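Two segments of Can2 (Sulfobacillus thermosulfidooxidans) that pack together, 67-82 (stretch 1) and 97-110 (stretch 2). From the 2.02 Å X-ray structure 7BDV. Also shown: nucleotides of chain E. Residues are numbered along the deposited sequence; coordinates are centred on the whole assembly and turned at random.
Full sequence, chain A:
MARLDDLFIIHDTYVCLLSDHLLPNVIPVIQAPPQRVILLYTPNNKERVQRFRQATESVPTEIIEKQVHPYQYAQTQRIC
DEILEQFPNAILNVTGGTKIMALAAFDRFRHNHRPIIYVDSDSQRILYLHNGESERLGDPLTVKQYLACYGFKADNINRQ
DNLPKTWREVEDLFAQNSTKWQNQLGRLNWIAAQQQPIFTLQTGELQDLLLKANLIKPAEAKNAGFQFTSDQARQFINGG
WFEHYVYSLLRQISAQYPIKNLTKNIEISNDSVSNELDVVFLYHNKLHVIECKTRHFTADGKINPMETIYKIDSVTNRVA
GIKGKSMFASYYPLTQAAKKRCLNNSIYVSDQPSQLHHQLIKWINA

Stretch 1, residues 67-82: QVHPYQYAQTQRICDE
Stretch 2, residues 97-110: GTKIMALAAFDRFR

Stretch 1 runs extended through Q67 to H69, turns at P70 (phi/psi -61/-22) and Y71 (-131/34), and enters a helix at Y73 with Q72 as N-cap. Stretch 2 leaves G97 (94/-179) and T98 (-72/167) for a helix from K99 to R110. The two helices run in the same general direction, their axes crossing at -42° with a closest approach of 8.2 Å. CA pairs set the register: P70 CA lies 6.1 Å from M101 CA, Y71 CA lies 5.7 Å from I100 CA, Q77 CA lies 5.1 Å from A104 CA, and C80 CA lies 6.0 Å from A105 CA. Together the stretches bury 793 Å².

At the closest of these CA pairs, Q77–A104, stretch 2 presents only the A104 methyl, whose CB lies 3.5 Å from both Y73 O and T76 CG2 (T76 chi1 m), so the methyl fills the space beside the first helical turn of stretch 1. One turn further on, C80 (m) points toward stretch 2 and lays its SG 3.6 Å from A105 CB, while its CB lies 4.0 Å from R108 CB and 4.3 Å from F109 CE1.

The principal knob is Y73 (chi1 t, chi2 70°). Its CA-to-CB bond points sideways, but the ring swings back into a hollow formed by I100, L103, A104 and D107, with CE1 3.9 Å from L103 CB and CD1 4.0 Å from A104 CB. Conversely, I100 (chi1 m, chi2 -33°) points toward stretch 1, and its CG2 fits against the turn, 3.6 Å from both Q72 N and Y73 N and 3.8 Å from Y71 C. Its CG1 meets Y71 CD1 at 4.3 Å.

At the loop end, the T98 hydroxyl (chi1 p) serves both stretches: OG1 donates to P70 O at 2.7 Å and accepts from M101 N at 3.1 Å, capping the second helix while anchoring the turn. Selenomethionine M101 (m, t, p) leaves its helix sideways and packs against the loop, its CE 4.0 Å from V68 CG2 and its SE 4.4 Å from P70 CB. Beside this junction, K99 N donates to OP1 of A4 of chain E at 2.9 Å, and K99 NZ to its OP2 at 2.8 Å.

Polar groups close the other end. R108 folds through three m rotamers, bringing CG to 3.5 Å from Q77 O and directing NE to D81 OD1 (D81 chi1 m) in a 2.7 Å salt bridge; the carboxylate oxygen approaches near the guanidinium plane. R108 NH1 also bonds D107 OD2 at 3.1 Å. That same oxygen accepts from Q77 NE2 (Q77 m, t, chi3 -55°) at 3.2 Å, so D107 (chi1 t) links both residues.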

# COMPACT_ATOMS: atom_id res chain seq x y z
N GLN A 67 26.93 11.18 -3.57
CA GLN A 67 26.56 9.79 -3.20
C GLN A 67 26.90 9.60 -1.72
O GLN A 67 27.92 10.13 -1.28
CB GLN A 67 27.24 8.77 -4.09
CG GLN A 67 26.50 7.44 -4.09
CD GLN A 67 27.13 6.29 -4.85
OE1 GLN A 67 26.43 5.50 -5.49
NE2 GLN A 67 28.44 6.15 -4.74
N VAL A 68 26.01 8.96 -0.96
CA VAL A 68 26.30 8.50 0.43
C VAL A 68 25.71 7.10 0.60
O VAL A 68 24.80 6.76 -0.15
CB VAL A 68 25.74 9.48 1.49
CG1 VAL A 68 26.29 10.88 1.33
CG2 VAL A 68 24.23 9.51 1.49
N HIS A 69 26.22 6.33 1.55
CA HIS A 69 25.70 4.98 1.88
C HIS A 69 24.54 5.16 2.86
O HIS A 69 24.61 5.96 3.78
CB HIS A 69 26.80 4.03 2.40
CG HIS A 69 26.35 2.61 2.49
ND1 HIS A 69 25.70 2.11 3.62
CD2 HIS A 69 26.38 1.59 1.59
CE1 HIS A 69 25.38 0.84 3.43
NE2 HIS A 69 25.78 0.49 2.17
N PRO A 70 23.41 4.45 2.70
CA PRO A 70 22.30 4.62 3.62
C PRO A 70 22.59 4.29 5.09
O PRO A 70 21.90 4.81 5.93
CB PRO A 70 21.22 3.70 3.01
CG PRO A 70 21.98 2.68 2.20
CD PRO A 70 23.14 3.47 1.64
N TYR A 71 23.61 3.48 5.40
CA TYR A 71 23.81 2.91 6.77
C TYR A 71 25.24 3.10 7.26
O TYR A 71 25.68 2.23 8.03
CB TYR A 71 23.40 1.43 6.77
CG TYR A 71 21.97 1.22 6.40
CD1 TYR A 71 20.94 1.59 7.25
CD2 TYR A 71 21.61 0.69 5.17
CE1 TYR A 71 19.61 1.40 6.91
CE2 TYR A 71 20.29 0.52 4.80
CZ TYR A 71 19.28 0.88 5.68
OH TYR A 71 17.97 0.72 5.33
N GLN A 72 25.89 4.21 6.89
CA GLN A 72 27.30 4.49 7.28
C GLN A 72 27.39 5.85 7.96
O GLN A 72 27.60 6.83 7.25
CB GLN A 72 28.21 4.42 6.05
CG GLN A 72 28.77 3.04 5.76
CD GLN A 72 29.47 2.97 4.42
OE1 GLN A 72 30.05 3.94 3.94
NE2 GLN A 72 29.39 1.81 3.78
N TYR A 73 27.28 5.90 9.29
CA TYR A 73 27.22 7.13 10.11
C TYR A 73 28.44 8.02 9.83
O TYR A 73 28.23 9.18 9.38
CB TYR A 73 27.16 6.78 11.60
CG TYR A 73 26.89 7.94 12.51
CD1 TYR A 73 25.65 8.55 12.54
CD2 TYR A 73 27.87 8.42 13.37
CE1 TYR A 73 25.39 9.62 13.38
CE2 TYR A 73 27.62 9.48 14.23
CZ TYR A 73 26.37 10.07 14.26
OH TYR A 73 26.14 11.11 15.11
N ALA A 74 29.65 7.49 10.08
CA ALA A 74 30.93 8.24 10.06
C ALA A 74 31.21 8.79 8.66
O ALA A 74 31.67 9.94 8.53
CB ALA A 74 32.06 7.37 10.54
N GLN A 75 30.92 8.00 7.63
CA GLN A 75 31.16 8.40 6.22
C GLN A 75 30.23 9.55 5.84
O GLN A 75 30.66 10.46 5.08
CB GLN A 75 31.01 7.19 5.31
CG GLN A 75 32.07 6.11 5.53
CD GLN A 75 31.80 5.19 6.71
OE1 GLN A 75 31.05 5.52 7.65
NE2 GLN A 75 32.40 4.02 6.66
N THR A 76 28.99 9.56 6.34
CA THR A 76 28.02 10.64 6.04
C THR A 76 28.47 11.90 6.77
O THR A 76 28.36 12.97 6.17
CB THR A 76 26.58 10.21 6.32
OG1 THR A 76 26.34 9.12 5.43
CG2 THR A 76 25.55 11.29 6.05
N GLN A 77 28.96 11.76 8.01
CA GLN A 77 29.54 12.87 8.81
C GLN A 77 30.68 13.53 8.02
O GLN A 77 30.77 14.77 8.04
CB GLN A 77 30.05 12.38 10.16
CG GLN A 77 28.94 12.16 11.19
CD GLN A 77 29.50 11.64 12.48
OE1 GLN A 77 30.19 10.63 12.52
NE2 GLN A 77 29.24 12.34 13.56
N ARG A 78 31.53 12.73 7.38
CA ARG A 78 32.69 13.25 6.59
C ARG A 78 32.18 14.03 5.37
O ARG A 78 32.74 15.09 5.09
CB ARG A 78 33.64 12.11 6.21
N ILE A 79 31.16 13.53 4.67
CA ILE A 79 30.60 14.20 3.45
C ILE A 79 29.96 15.54 3.86
O ILE A 79 30.13 16.53 3.12
CB ILE A 79 29.63 13.28 2.70
CG1 ILE A 79 30.33 12.02 2.18
CG2 ILE A 79 28.91 14.03 1.59
N CYS A 80 29.23 15.57 4.98
CA CYS A 80 28.59 16.81 5.49
C CYS A 80 29.67 17.82 5.91
O CYS A 80 29.53 19.00 5.58
CB CYS A 80 27.59 16.50 6.59
SG CYS A 80 26.11 15.68 5.96
N ASP A 81 30.71 17.37 6.61
CA ASP A 81 31.92 18.18 6.92
C ASP A 81 32.46 18.81 5.62
O ASP A 81 32.66 20.03 5.61
CB ASP A 81 32.99 17.37 7.65
CG ASP A 81 32.71 17.13 9.13
OD1 ASP A 81 31.80 17.79 9.67
OD2 ASP A 81 33.41 16.29 9.73
N GLU A 82 32.64 18.03 4.55
CA GLU A 82 33.19 18.53 3.26
C GLU A 82 32.24 19.59 2.68
O GLU A 82 32.75 20.62 2.20
CB GLU A 82 33.43 17.39 2.26
CG GLU A 82 34.64 16.54 2.61
CD GLU A 82 34.72 15.18 1.92
OE1 GLU A 82 33.98 14.94 0.92
OE2 GLU A 82 35.54 14.34 2.40
N GLY A 97 15.70 10.57 4.00
CA GLY A 97 16.84 9.65 4.19
C GLY A 97 16.52 8.61 5.24
O GLY A 97 15.41 8.63 5.81
N THR A 98 17.47 7.73 5.51
CA THR A 98 17.40 6.80 6.67
C THR A 98 17.61 7.65 7.91
O THR A 98 18.09 8.78 7.79
CB THR A 98 18.42 5.68 6.55
OG1 THR A 98 19.73 6.29 6.50
CG2 THR A 98 18.21 4.84 5.32
N LYS A 99 17.33 7.09 9.08
CA LYS A 99 17.74 7.74 10.34
C LYS A 99 19.26 7.86 10.43
O LYS A 99 19.70 8.83 11.00
CB LYS A 99 17.12 7.00 11.53
CG LYS A 99 15.62 7.17 11.56
CD LYS A 99 15.03 6.57 12.78
CE LYS A 99 13.56 6.89 12.83
NZ LYS A 99 12.82 5.77 12.25
N ILE A 100 20.05 6.94 9.89
CA ILE A 100 21.54 7.03 9.94
C ILE A 100 21.97 8.27 9.15
O ILE A 100 22.70 9.09 9.66
CB ILE A 100 22.19 5.72 9.44
CG1 ILE A 100 21.89 4.49 10.31
CG2 ILE A 100 23.68 5.91 9.23
CD1 ILE A 100 21.74 4.76 11.78
N MSE A 101 21.48 8.42 7.92
CA MSE A 101 21.80 9.57 7.08
C MSE A 101 21.44 10.85 7.83
O MSE A 101 22.25 11.77 7.96
CB MSE A 101 21.01 9.49 5.75
CG MSE A 101 21.46 8.37 4.81
SE MSE A 101 20.30 8.02 3.29
CE MSE A 101 20.37 9.84 2.36
N ALA A 102 20.19 10.89 8.33
CA ALA A 102 19.65 12.06 8.97
C ALA A 102 20.41 12.36 10.26
O ALA A 102 20.69 13.54 10.48
CB ALA A 102 18.16 11.90 9.23
N LEU A 103 20.69 11.37 11.12
CA LEU A 103 21.44 11.60 12.38
C LEU A 103 22.83 12.18 12.07
O LEU A 103 23.27 13.10 12.76
CB LEU A 103 21.57 10.30 13.17
CG LEU A 103 20.28 9.77 13.81
CD1 LEU A 103 20.44 8.32 14.24
CD2 LEU A 103 19.88 10.62 15.00
N ALA A 104 23.52 11.64 11.07
CA ALA A 104 24.89 12.04 10.68
C ALA A 104 24.89 13.51 10.29
O ALA A 104 25.71 14.28 10.81
CB ALA A 104 25.38 11.16 9.56
N ALA A 105 23.96 13.90 9.42
CA ALA A 105 23.88 15.25 8.82
C ALA A 105 23.43 16.23 9.89
O ALA A 105 24.04 17.29 10.03
CB ALA A 105 22.96 15.22 7.62
N PHE A 106 22.40 15.90 10.67
CA PHE A 106 21.95 16.72 11.81
C PHE A 106 23.15 17.07 12.69
O PHE A 106 23.37 18.28 12.97
CB PHE A 106 20.87 16.00 12.60
CG PHE A 106 20.23 16.86 13.64
CD1 PHE A 106 19.21 17.74 13.32
CD2 PHE A 106 20.62 16.77 14.96
CE1 PHE A 106 18.59 18.50 14.30
CE2 PHE A 106 19.98 17.51 15.95
CZ PHE A 106 18.98 18.38 15.61
N ASP A 107 23.90 16.06 13.12
CA ASP A 107 25.05 16.20 14.04
C ASP A 107 26.03 17.28 13.54
O ASP A 107 26.44 18.13 14.35
CB ASP A 107 25.78 14.87 14.22
CG ASP A 107 26.92 14.96 15.22
OD1 ASP A 107 26.64 14.95 16.44
OD2 ASP A 107 28.09 15.07 14.78
N ARG A 108 26.43 17.24 12.27
CA ARG A 108 27.47 18.16 11.70
C ARG A 108 26.87 19.55 11.48
O ARG A 108 27.59 20.53 11.68
CB ARG A 108 28.03 17.62 10.38
CG ARG A 108 28.66 16.25 10.48
CD ARG A 108 29.42 16.01 11.78
NE ARG A 108 30.49 16.97 11.94
CZ ARG A 108 31.06 17.30 13.10
NH1 ARG A 108 30.66 16.77 14.24
NH2 ARG A 108 32.04 18.19 13.10
N PHE A 109 25.59 19.63 11.09
CA PHE A 109 24.90 20.92 10.86
C PHE A 109 24.63 21.60 12.21
O PHE A 109 24.78 22.83 12.29
CB PHE A 109 23.65 20.72 10.00
CG PHE A 109 23.93 20.77 8.53
CD1 PHE A 109 24.49 19.69 7.88
CD2 PHE A 109 23.61 21.88 7.78
CE1 PHE A 109 24.74 19.72 6.52
CE2 PHE A 109 23.87 21.94 6.43
CZ PHE A 109 24.42 20.85 5.80
N ARG A 110 24.31 20.84 13.25
CA ARG A 110 24.13 21.39 14.62
C ARG A 110 25.48 21.91 15.13
O ARG A 110 25.55 23.07 15.62
CB ARG A 110 23.54 20.34 15.56
CG ARG A 110 23.24 20.88 16.95
CD ARG A 110 22.62 19.85 17.89
NE ARG A 110 23.57 18.78 18.17
CZ ARG A 110 23.24 17.56 18.59
NH1 ARG A 110 21.97 17.23 18.81
NH2 ARG A 110 24.19 16.66 18.79
P A E 4 14.36 4.55 9.06
OP1 A E 4 15.82 4.61 9.32
OP2 A E 4 13.21 5.36 9.55
O5' A E 4 14.47 4.79 7.48
C5' A E 4 13.33 4.94 6.68
C4' A E 4 13.70 5.89 5.57
O4' A E 4 14.90 5.41 4.90
C3' A E 4 12.64 6.04 4.49
O3' A E 4 12.53 7.44 4.19
C2' A E 4 13.21 5.20 3.35
O2' A E 4 12.68 5.50 2.08
C1' A E 4 14.69 5.49 3.51
N9 A E 4 15.58 4.55 2.86
C8 A E 4 15.56 3.15 2.95
N7 A E 4 16.53 2.60 2.24
C5 A E 4 17.20 3.67 1.65
C6 A E 4 18.30 3.74 0.76
N6 A E 4 18.93 2.66 0.32
N1 A E 4 18.71 4.96 0.33
C2 A E 4 18.04 6.04 0.76
N3 A E 4 17.00 6.09 1.61
C4 A E 4 16.62 4.86 2.01
O HOH W 1 32.28 20.42 10.43